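Local coordinates for dihydroorotase (Saccharomyces cerevisiae S288C, PDB 6L0A), which catalyses the reversible, zinc-dependent interconversion of N-carbamoyl-L-aspartate and (S)-dihydroorotate, the third step of de novo pyrimidine biosynthesis, at residues Met13-Arg18 / Phe255-Ala260; Pro28-Gly33 / Tyr278-Ala283; Pro47-Asp52 / Tyr75-Leu80. All coordinates share one frame; numbering follows the deposited sequence.

From the N terminus, the chain enters contact 1 at Met13-Arg18, around the end of strand 11-15, then contact 2 at Pro28-Gly33, late in helix 20-32. Contact 3 follows: Pro47-Asp52 meets Tyr75-Leu80 and closes a short loop of 22 residues, which holds most of helix 51-64 and strand 69-71. Later, Phe255-Ala260 closes contact 1 and Tyr278-Ala283 closes contact 2. These two loops cross; contact 3 lies wholly within both. Contacts 1 and 2 touch through Ser259 with Ser279 and Gln280, and Val15 with Gln280, joining the first barrel strand, 11-15, and helix 20-32 to segments after strand 253-255; contact 3 joins the run into helix 51-64 to the loop between strand 69-71 and helix 82-90.

Contact 1 (Met13-Arg18 / Phe255-Ala260); sequences MHVHVR and FGSDSA. With ZN (zinc ion), chain K; LMR ((2S)-2-hydroxybutanedioic acid), chain M.
A zinc ion is gripped from both segments, by Asp258 OD1 at 2.0 Å and by His14 NE2 and His16 NE2 at 2.1 and 2.2 Å, with malate O1A a longer ligand at 2.5 Å. Lys98, probably carboxylated, completes the site. Asp258 has CG anti to its backbone N (chi1 -165°); its side chain lies beside that of His14, pointing the same way, and its CB sits over one face of the imidazole, 4.1 Å from the centroid. A second-shell carboxylate, Glu179, accepts from His14 ND1, so that with the zinc on NE2 both ring nitrogens are held. Gly256 suits its place because even a CB would clash with His14 CB. Arg18 answers the malate carboxylate with paired N-H groups, NH1 to O4B at 2.7 Å and NH2 to O4A at 2.9 Å. Backbone bonds join the segments, Met13 N to Phe255 O and His16 N to Ser259 O, the latter 3.2 Å long. The segments run nearly parallel, bringing the ends of the first and last barrel strands together: Val15 bonds to strand 37-40 and packs on Ile30 of helix 20-32, while Phe255 rests on helix 300-312.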
loop_
_atom_site.group_PDB
_atom_site.type_symbol
_atom_site.label_atom_id
_atom_site.label_comp_id
_atom_site.label_asym_id
_atom_site.label_seq_id
_atom_site.Cartn_x
_atom_site.Cartn_y
_atom_site.Cartn_z
ATOM N N MET C 13 -20.558 8.809 -13.758
ATOM C CA MET C 13 -20.827 7.579 -14.487
ATOM C C MET C 13 -20.230 6.342 -13.813
ATOM O O MET C 13 -19.961 5.339 -14.493
ATOM C CB MET C 13 -20.346 7.730 -15.928
ATOM C CG MET C 13 -21.190 8.772 -16.722
ATOM S SD MET C 13 -22.983 8.645 -16.445
ATOM C CE MET C 13 -23.586 9.562 -17.880
ATOM N N HIS C 14 -20.075 6.354 -12.486
ATOM C CA HIS C 14 -19.558 5.170 -11.783
ATOM C C HIS C 14 -19.871 5.306 -10.286
ATOM O O HIS C 14 -19.052 5.816 -9.527
ATOM C CB HIS C 14 -18.065 5.021 -12.021
ATOM C CG HIS C 14 -17.536 3.659 -11.692
ATOM N ND1 HIS C 14 -16.689 2.968 -12.531
ATOM C CD2 HIS C 14 -17.739 2.856 -10.619
ATOM C CE1 HIS C 14 -16.388 1.801 -11.986
ATOM N NE2 HIS C 14 -17.007 1.710 -10.824
ATOM N N VAL C 15 -21.044 4.811 -9.875
ATOM C CA VAL C 15 -21.571 5.038 -8.526
ATOM C C VAL C 15 -21.900 3.705 -7.869
ATOM O O VAL C 15 -22.527 2.841 -8.490
ATOM C CB VAL C 15 -22.826 5.939 -8.552
ATOM C CG1 VAL C 15 -23.499 5.974 -7.186
ATOM C CG2 VAL C 15 -22.456 7.354 -8.980
ATOM N N HIS C 16 -21.501 3.547 -6.601
ATOM C CA HIS C 16 -21.957 2.453 -5.749
ATOM C C HIS C 16 -22.868 3.006 -4.660
ATOM O O HIS C 16 -22.452 3.884 -3.892
ATOM C CB HIS C 16 -20.767 1.724 -5.100
ATOM C CG HIS C 16 -19.860 1.041 -6.079
ATOM N ND1 HIS C 16 -20.067 -0.251 -6.514
ATOM C CD2 HIS C 16 -18.743 1.478 -6.710
ATOM C CE1 HIS C 16 -19.118 -0.577 -7.377
ATOM N NE2 HIS C 16 -18.301 0.455 -7.515
ATOM N N VAL C 17 -24.095 2.486 -4.565
ATOM C CA VAL C 17 -25.001 2.866 -3.483
ATOM C C VAL C 17 -25.424 1.687 -2.622
ATOM O O VAL C 17 -26.214 1.874 -1.691
ATOM C CB VAL C 17 -26.253 3.614 -3.996
ATOM C CG1 VAL C 17 -25.878 4.983 -4.574
ATOM C CG2 VAL C 17 -27.008 2.762 -5.003
ATOM N N ARG C 18 -24.927 0.481 -2.894
ATOM C CA ARG C 18 -25.123 -0.675 -2.000
ATOM C C ARG C 18 -26.626 -0.973 -1.868
ATOM O O ARG C 18 -27.407 -0.749 -2.806
ATOM C CB ARG C 18 -24.421 -0.440 -0.660
ATOM C CG ARG C 18 -23.015 0.146 -0.741
ATOM C CD ARG C 18 -22.052 -0.808 -1.421
ATOM N NE ARG C 18 -20.673 -0.383 -1.180
ATOM C CZ ARG C 18 -19.638 -0.743 -1.932
ATOM N NH1 ARG C 18 -19.813 -1.547 -2.982
ATOM N NH2 ARG C 18 -18.426 -0.288 -1.632
ATOM N N PHE C 255 -15.937 12.057 -15.885
ATOM C CA PHE C 255 -15.970 11.786 -14.453
ATOM C C PHE C 255 -16.749 10.519 -14.141
ATOM O O PHE C 255 -17.910 10.379 -14.539
ATOM C CB PHE C 255 -16.613 12.962 -13.721
ATOM C CG PHE C 255 -16.735 12.784 -12.233
ATOM C CD1 PHE C 255 -15.637 12.436 -11.466
ATOM C CD2 PHE C 255 -17.956 13.009 -11.597
ATOM C CE1 PHE C 255 -15.757 12.304 -10.091
ATOM C CE2 PHE C 255 -18.080 12.887 -10.224
ATOM C CZ PHE C 255 -16.971 12.536 -9.468
ATOM N N GLY C 256 -16.115 9.612 -13.401
ATOM C CA GLY C 256 -16.827 8.527 -12.744
ATOM C C GLY C 256 -16.211 8.379 -11.371
ATOM O O GLY C 256 -15.019 8.077 -11.276
ATOM N N SER C 257 -16.973 8.624 -10.310
ATOM C CA SER C 257 -16.347 8.752 -8.996
ATOM C C SER C 257 -15.808 7.425 -8.487
ATOM O O SER C 257 -14.814 7.397 -7.749
ATOM C CB SER C 257 -17.348 9.311 -7.985
ATOM O OG SER C 257 -18.400 8.396 -7.743
ATOM N N ASP C 258 -16.461 6.326 -8.845
ATOM C CA ASP C 258 -16.290 5.063 -8.132
ATOM C C ASP C 258 -16.410 5.283 -6.629
ATOM O O ASP C 258 -15.672 4.699 -5.835
ATOM C CB ASP C 258 -14.956 4.389 -8.475
ATOM C CG ASP C 258 -14.928 2.932 -8.051
ATOM O OD1 ASP C 258 -16.024 2.383 -7.828
ATOM O OD2 ASP C 258 -13.828 2.347 -7.891
ATOM N N SER C 259 -17.328 6.164 -6.228
ATOM C CA SER C 259 -17.591 6.299 -4.799
ATOM C C SER C 259 -18.087 4.961 -4.258
ATOM O O SER C 259 -19.057 4.393 -4.773
ATOM C CB SER C 259 -18.605 7.411 -4.537
ATOM O OG SER C 259 -18.916 7.465 -3.156
ATOM N N ALA C 260 -17.403 4.452 -3.230
ATOM C CA ALA C 260 -17.576 3.085 -2.748
ATOM C C ALA C 260 -17.751 3.132 -1.239
ATOM O O ALA C 260 -16.766 3.103 -0.491
ATOM C CB ALA C 260 -16.381 2.212 -3.125
HETATM ZN ZN ZN K . -16.681 0.769 -8.916
HETATM C C1 LMR M . -14.149 -1.091 -7.015
HETATM O O1A LMR M . -14.620 -0.286 -7.862
HETATM O O1B LMR M . -13.118 -1.713 -7.345
HETATM C C2 LMR M . -14.791 -1.336 -5.629
HETATM O O2 LMR M . -13.994 -0.996 -4.512
HETATM C C3 LMR M . -15.962 -0.431 -5.434
HETATM C C4 LMR M . -16.725 -1.215 -4.392
HETATM O O4A LMR M . -16.293 -1.375 -3.198
HETATM O O4B LMR M . -17.783 -1.694 -4.820
HETATM O O HOH W 1 -21.395 6.444 -3.236
#

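Contact 2 (Pro28-Gly33 / Tyr278-Ala283)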
loop_
_atom_site.group_PDB
_atom_site.type_symbol
_atom_site.label_atom_id
_atom_site.label_comp_id
_atom_site.label_asym_id
_atom_site.label_seq_id
_atom_site.Cartn_x
_atom_site.Cartn_y
_atom_site.Cartn_z
ATOM N N PRO C 28 -29.312 9.614 -1.355
ATOM C CA PRO C 28 -29.550 11.069 -1.376
ATOM C C PRO C 28 -28.285 11.891 -1.542
ATOM O O PRO C 28 -28.368 13.034 -2.012
ATOM C CB PRO C 28 -30.223 11.339 -0.020
ATOM C CG PRO C 28 -30.797 10.029 0.405
ATOM C CD PRO C 28 -29.800 9.001 -0.106
ATOM N N LYS C 29 -27.114 11.355 -1.171
ATOM C CA LYS C 29 -25.876 12.115 -1.290
ATOM C C LYS C 29 -25.420 12.299 -2.731
ATOM O O LYS C 29 -24.539 13.130 -2.979
ATOM C CB LYS C 29 -24.757 11.438 -0.485
ATOM C CG LYS C 29 -25.155 11.084 0.942
ATOM C CD LYS C 29 -25.348 12.361 1.755
ATOM C CE LYS C 29 -25.500 12.054 3.239
ATOM N NZ LYS C 29 -26.770 11.328 3.498
ATOM N N ILE C 30 -25.970 11.537 -3.683
ATOM C CA ILE C 30 -25.669 11.803 -5.085
ATOM C C ILE C 30 -26.032 13.244 -5.419
ATOM O O ILE C 30 -25.190 14.029 -5.873
ATOM C CB ILE C 30 -26.399 10.798 -5.995
ATOM C CG1 ILE C 30 -25.961 9.360 -5.657
ATOM C CG2 ILE C 30 -26.135 11.124 -7.455
ATOM C CD1 ILE C 30 -26.831 8.253 -6.274
ATOM N N ARG C 31 -27.278 13.629 -5.132
ATOM C CA ARG C 31 -27.694 15.012 -5.357
ATOM C C ARG C 31 -26.903 15.988 -4.492
ATOM O O ARG C 31 -26.463 17.035 -4.978
ATOM C CB ARG C 31 -29.194 15.167 -5.096
ATOM C CG ARG C 31 -29.755 16.474 -5.683
ATOM C CD ARG C 31 -31.261 16.548 -5.560
ATOM N NE ARG C 31 -31.726 17.932 -5.511
ATOM C CZ ARG C 31 -32.148 18.630 -6.563
ATOM N NH1 ARG C 31 -32.185 18.086 -7.772
ATOM N NH2 ARG C 31 -32.551 19.879 -6.397
ATOM N N ASP C 32 -26.690 15.653 -3.214
ATOM C CA ASP C 32 -26.017 16.584 -2.308
ATOM C C ASP C 32 -24.609 16.906 -2.783
ATOM O O ASP C 32 -24.138 18.040 -2.630
ATOM C CB ASP C 32 -25.987 16.014 -0.890
ATOM C CG ASP C 32 -27.370 15.889 -0.282
ATOM O OD1 ASP C 32 -28.341 16.387 -0.888
ATOM O OD2 ASP C 32 -27.486 15.286 0.800
ATOM N N GLY C 33 -23.916 15.919 -3.363
ATOM C CA GLY C 33 -22.609 16.126 -3.944
ATOM C C GLY C 33 -22.580 16.801 -5.294
ATOM O O GLY C 33 -21.496 17.019 -5.843
ATOM N N TYR C 278 -14.955 6.730 -0.396
ATOM C CA TYR C 278 -16.294 7.320 -0.419
ATOM C C TYR C 278 -16.194 8.802 -0.765
ATOM O O TYR C 278 -15.776 9.617 0.066
ATOM C CB TYR C 278 -17.019 7.141 0.912
ATOM C CG TYR C 278 -18.341 7.874 0.882
ATOM C CD1 TYR C 278 -19.414 7.359 0.175
ATOM C CD2 TYR C 278 -18.492 9.110 1.505
ATOM C CE1 TYR C 278 -20.637 8.040 0.110
ATOM C CE2 TYR C 278 -19.713 9.807 1.443
ATOM C CZ TYR C 278 -20.772 9.265 0.736
ATOM O OH TYR C 278 -21.982 9.946 0.673
ATOM N N SER C 279 -16.635 9.161 -1.970
ATOM C CA SER C 279 -16.535 10.530 -2.440
ATOM C C SER C 279 -17.882 11.159 -2.783
ATOM O O SER C 279 -17.907 12.321 -3.205
ATOM C CB SER C 279 -15.610 10.608 -3.666
ATOM O OG SER C 279 -16.075 9.757 -4.701
ATOM N N GLN C 280 -18.997 10.446 -2.608
ATOM C CA GLN C 280 -20.270 10.931 -3.157
ATOM C C GLN C 280 -20.680 12.267 -2.550
ATOM O O GLN C 280 -21.136 13.164 -3.271
ATOM C CB GLN C 280 -21.375 9.908 -2.940
ATOM C CG GLN C 280 -22.478 9.999 -3.981
ATOM C CD GLN C 280 -22.019 9.459 -5.321
ATOM O OE1 GLN C 280 -21.802 8.258 -5.465
ATOM N NE2 GLN C 280 -21.827 10.347 -6.298
ATOM N N SER C 281 -20.524 12.420 -1.229
ATOM C CA SER C 281 -21.063 13.588 -0.524
ATOM C C SER C 281 -20.477 14.912 -1.003
ATOM O O SER C 281 -21.100 15.964 -0.797
ATOM C CB SER C 281 -20.832 13.450 0.986
ATOM O OG SER C 281 -21.718 12.506 1.577
ATOM N N PHE C 282 -19.298 14.906 -1.622
ATOM C CA PHE C 282 -18.690 16.146 -2.086
ATOM C C PHE C 282 -18.114 15.976 -3.476
ATOM O O PHE C 282 -17.133 16.632 -3.829
ATOM C CB PHE C 282 -17.620 16.633 -1.099
ATOM C CG PHE C 282 -18.157 16.842 0.283
ATOM C CD1 PHE C 282 -18.739 18.051 0.634
ATOM C CD2 PHE C 282 -18.125 15.825 1.220
ATOM C CE1 PHE C 282 -19.257 18.245 1.901
ATOM C CE2 PHE C 282 -18.648 16.009 2.485
ATOM C CZ PHE C 282 -19.215 17.222 2.824
ATOM N N ALA C 283 -18.742 15.111 -4.282
ATOM C CA ALA C 283 -18.169 14.675 -5.549
ATOM C C ALA C 283 -17.734 15.851 -6.420
ATOM O O ALA C 283 -16.566 15.960 -6.797
ATOM C CB ALA C 283 -19.183 13.790 -6.281
HETATM O O HOH W 2 -22.452 13.086 -5.762
HETATM O O HOH W 3 -21.447 18.894 -1.876
#
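The C-terminal end of helix 20-32, the helix that follows the first barrel strand, packs here on the 3-10 turn that leads into helix 283-293. Gly33 makes a close backbone approach: its CA lies 3.4 Å from Gln280 O, in a CA-H...O contact with an angle of 157° at the hydrogen. Glycine suits the place because a CB would collide with that carbonyl oxygen. Beside it, the aliphatic part of Lys29 crosses Tyr278 at about a right angle, with CB 3.4 Å from the phenol OH. Lys29 CD lies 3.6 Å from Ser281 OG, while NZ turns away to bond Leu25 O. Tyr278 OH and Ser281 OG are themselves hydrogen-bonded at 2.7 Å, so each hydroxyl has a polar partner beneath the lysine methylenes. The bend of Gln280 at chi2 (73°) lays its CD against Ile30 CG1, at 4.0 Å, and its NE2 binds Asp12. Water bridges the two backbones: one molecule lies within hydrogen-bonding distance of Ile30 O and Gln280 O and accepts from Gln280 NE2, and another joins Asp32 O to Ser281 O at 2.9 and 3.1 Å. Gly33 also shares a backbone hydrogen bond with Ile284, just beyond the turn. This water-bridged packing belongs to the outer helical layer of a TIM barrel, where elements following the first and last strands meet.

Contact 3 (Pro47-Asp52 / Tyr75-Leu80)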
loop_
_atom_site.group_PDB
_atom_site.type_symbol
_atom_site.label_atom_id
_atom_site.label_comp_id
_atom_site.label_asym_id
_atom_site.label_seq_id
_atom_site.Cartn_x
_atom_site.Cartn_y
_atom_site.Cartn_z
ATOM N N PRO C 47 -24.891 -10.539 -7.245
ATOM C CA PRO C 47 -24.742 -9.524 -8.295
ATOM C C PRO C 47 -26.026 -9.375 -9.090
ATOM O O PRO C 47 -26.819 -10.313 -9.213
ATOM C CB PRO C 47 -23.617 -10.077 -9.178
ATOM C CG PRO C 47 -23.551 -11.556 -8.844
ATOM C CD PRO C 47 -23.938 -11.649 -7.403
ATOM N N ILE C 48 -26.212 -8.189 -9.660
ATOM C CA ILE C 48 -27.402 -7.925 -10.463
ATOM C C ILE C 48 -27.234 -8.590 -11.822
ATOM O O ILE C 48 -26.505 -8.090 -12.684
ATOM C CB ILE C 48 -27.654 -6.427 -10.632
ATOM C CG1 ILE C 48 -27.658 -5.724 -9.280
ATOM C CG2 ILE C 48 -28.962 -6.239 -11.398
ATOM C CD1 ILE C 48 -27.917 -4.234 -9.405
ATOM N N THR C 49 -27.951 -9.699 -12.040
ATOM C CA THR C 49 -27.861 -10.433 -13.293
ATOM C C THR C 49 -29.231 -10.814 -13.840
ATOM O O THR C 49 -29.302 -11.634 -14.763
ATOM C CB THR C 49 -27.022 -11.704 -13.119
ATOM O OG1 THR C 49 -27.705 -12.603 -12.229
ATOM C CG2 THR C 49 -25.645 -11.374 -12.539
ATOM N N THR C 50 -30.316 -10.276 -13.285
ATOM C CA THR C 50 -31.651 -10.620 -13.748
ATOM C C THR C 50 -32.478 -9.359 -13.955
ATOM O O THR C 50 -32.262 -8.323 -13.315
ATOM C CB THR C 50 -32.365 -11.568 -12.776
ATOM O OG1 THR C 50 -32.539 -10.926 -11.508
ATOM C CG2 THR C 50 -31.568 -12.868 -12.604
ATOM N N LEU C 51 -33.434 -9.473 -14.874
ATOM C CA LEU C 51 -34.272 -8.342 -15.243
ATOM C C LEU C 51 -35.056 -7.811 -14.052
ATOM O O LEU C 51 -35.104 -6.600 -13.814
ATOM C CB LEU C 51 -35.221 -8.771 -16.360
ATOM C CG LEU C 51 -35.906 -7.666 -17.157
ATOM C CD1 LEU C 51 -34.901 -6.627 -17.585
ATOM C CD2 LEU C 51 -36.598 -8.266 -18.361
ATOM N N ASP C 52 -35.715 -8.700 -13.306
ATOM C CA ASP C 52 -36.571 -8.227 -12.223
ATOM C C ASP C 52 -35.757 -7.537 -11.132
ATOM O O ASP C 52 -36.207 -6.539 -10.557
ATOM C CB ASP C 52 -37.387 -9.389 -11.653
ATOM C CG ASP C 52 -38.449 -9.882 -12.629
ATOM O OD1 ASP C 52 -38.863 -9.098 -13.511
ATOM O OD2 ASP C 52 -38.870 -11.056 -12.520
ATOM N N TYR C 75 -24.166 -7.044 -14.080
ATOM C CA TYR C 75 -22.848 -7.568 -13.738
ATOM C C TYR C 75 -22.493 -8.678 -14.722
ATOM O O TYR C 75 -23.313 -9.565 -14.975
ATOM C CB TYR C 75 -22.936 -8.086 -12.307
ATOM C CG TYR C 75 -21.733 -8.652 -11.602
ATOM C CD1 TYR C 75 -21.251 -9.924 -11.901
ATOM C CD2 TYR C 75 -21.146 -7.953 -10.553
ATOM C CE1 TYR C 75 -20.180 -10.461 -11.191
ATOM C CE2 TYR C 75 -20.084 -8.481 -9.839
ATOM C CZ TYR C 75 -19.603 -9.727 -10.166
ATOM O OH TYR C 75 -18.552 -10.248 -9.447
ATOM N N LEU C 76 -21.290 -8.631 -15.292
ATOM C CA LEU C 76 -20.918 -9.637 -16.294
ATOM C C LEU C 76 -20.644 -10.962 -15.587
ATOM O O LEU C 76 -19.591 -11.150 -14.972
ATOM C CB LEU C 76 -19.715 -9.175 -17.112
ATOM C CG LEU C 76 -19.366 -10.059 -18.334
ATOM C CD1 LEU C 76 -20.490 -10.023 -19.339
ATOM C CD2 LEU C 76 -18.071 -9.617 -19.011
ATOM N N SER C 77 -21.583 -11.899 -15.673
ATOM C CA SER C 77 -21.468 -13.128 -14.897
ATOM C C SER C 77 -21.713 -14.346 -15.773
ATOM O O SER C 77 -22.211 -14.247 -16.896
ATOM C CB SER C 77 -22.433 -13.150 -13.701
ATOM O OG SER C 77 -23.680 -13.727 -14.031
ATOM N N LYS C 78 -21.324 -15.499 -15.226
ATOM C CA LYS C 78 -21.563 -16.773 -15.898
ATOM C C LYS C 78 -23.019 -16.980 -16.278
ATOM O O LYS C 78 -23.290 -17.668 -17.269
ATOM C CB LYS C 78 -21.147 -17.920 -14.956
ATOM C CG LYS C 78 -19.668 -18.090 -14.722
ATOM C CD LYS C 78 -19.463 -19.217 -13.722
ATOM C CE LYS C 78 -18.983 -18.665 -12.409
ATOM N NZ LYS C 78 -17.751 -17.870 -12.639
ATOM N N ASP C 79 -23.944 -16.362 -15.541
ATOM C CA ASP C 79 -25.365 -16.608 -15.708
ATOM C C ASP C 79 -25.985 -15.787 -16.831
ATOM O O ASP C 79 -27.074 -16.127 -17.304
ATOM C CB ASP C 79 -26.087 -16.320 -14.390
ATOM C CG ASP C 79 -25.553 -17.163 -13.238
ATOM O OD1 ASP C 79 -25.090 -18.298 -13.493
ATOM O OD2 ASP C 79 -25.565 -16.683 -12.085
ATOM N N LEU C 80 -25.309 -14.733 -17.282
ATOM C CA LEU C 80 -25.858 -13.868 -18.319
ATOM C C LEU C 80 -25.989 -14.613 -19.647
ATOM O O LEU C 80 -25.161 -15.464 -19.994
ATOM C CB LEU C 80 -24.962 -12.642 -18.491
ATOM C CG LEU C 80 -25.439 -11.294 -17.966
ATOM C CD1 LEU C 80 -25.953 -11.412 -16.537
ATOM C CD2 LEU C 80 -24.291 -10.293 -18.043
#
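A single direct hydrogen bond joins the backbones: Tyr75 N donates to Ile48 O over 2.9 Å, nearly straight at 172°. It sets the two loops side by side and leaves the rest to van der Waals and CH-pi contacts. In the CH-pi contact, Pro47 CB stands over one face of the Tyr75 ring, 3.5 Å from its centroid but offset toward the rim, within 3.4 Å of CG. That CG lies anti to the tyrosine's backbone N (chi1 -178°), which sets the ring against the proline. A proline suits the spot, since its rigid ring presents C-H groups to the aromatic face without a flexible chain to be ordered. The tyrosine is pinned at its far end as well, where OH bonds Asn107 O, and its ring also meets that of Tyr100. An alanine here would probably leave Pro47 CB without the ring face it packs on, open a gap there, and lose Asn107 O this hydroxyl partner. The remaining packing gathers around Thr49, whose branching suits it to two neighbours: the methyl CG2 reaches to 3.4 Å from Ser77 OG, while CB lies 3.6 Å from Leu80 CD1. Within Tyr75-Leu80, Ser77 OG accepts from Asp79 N at 3.0 Å, an ST turn, and Leu80 N bonds back to Ser77 O in a type I beta turn. The serine oxygen thus has a donor on its own loop while a methyl group lies against it. With one hydrogen bond and no charged pair between the segments, the fit rests mainly on complementary shape and C-H contacts.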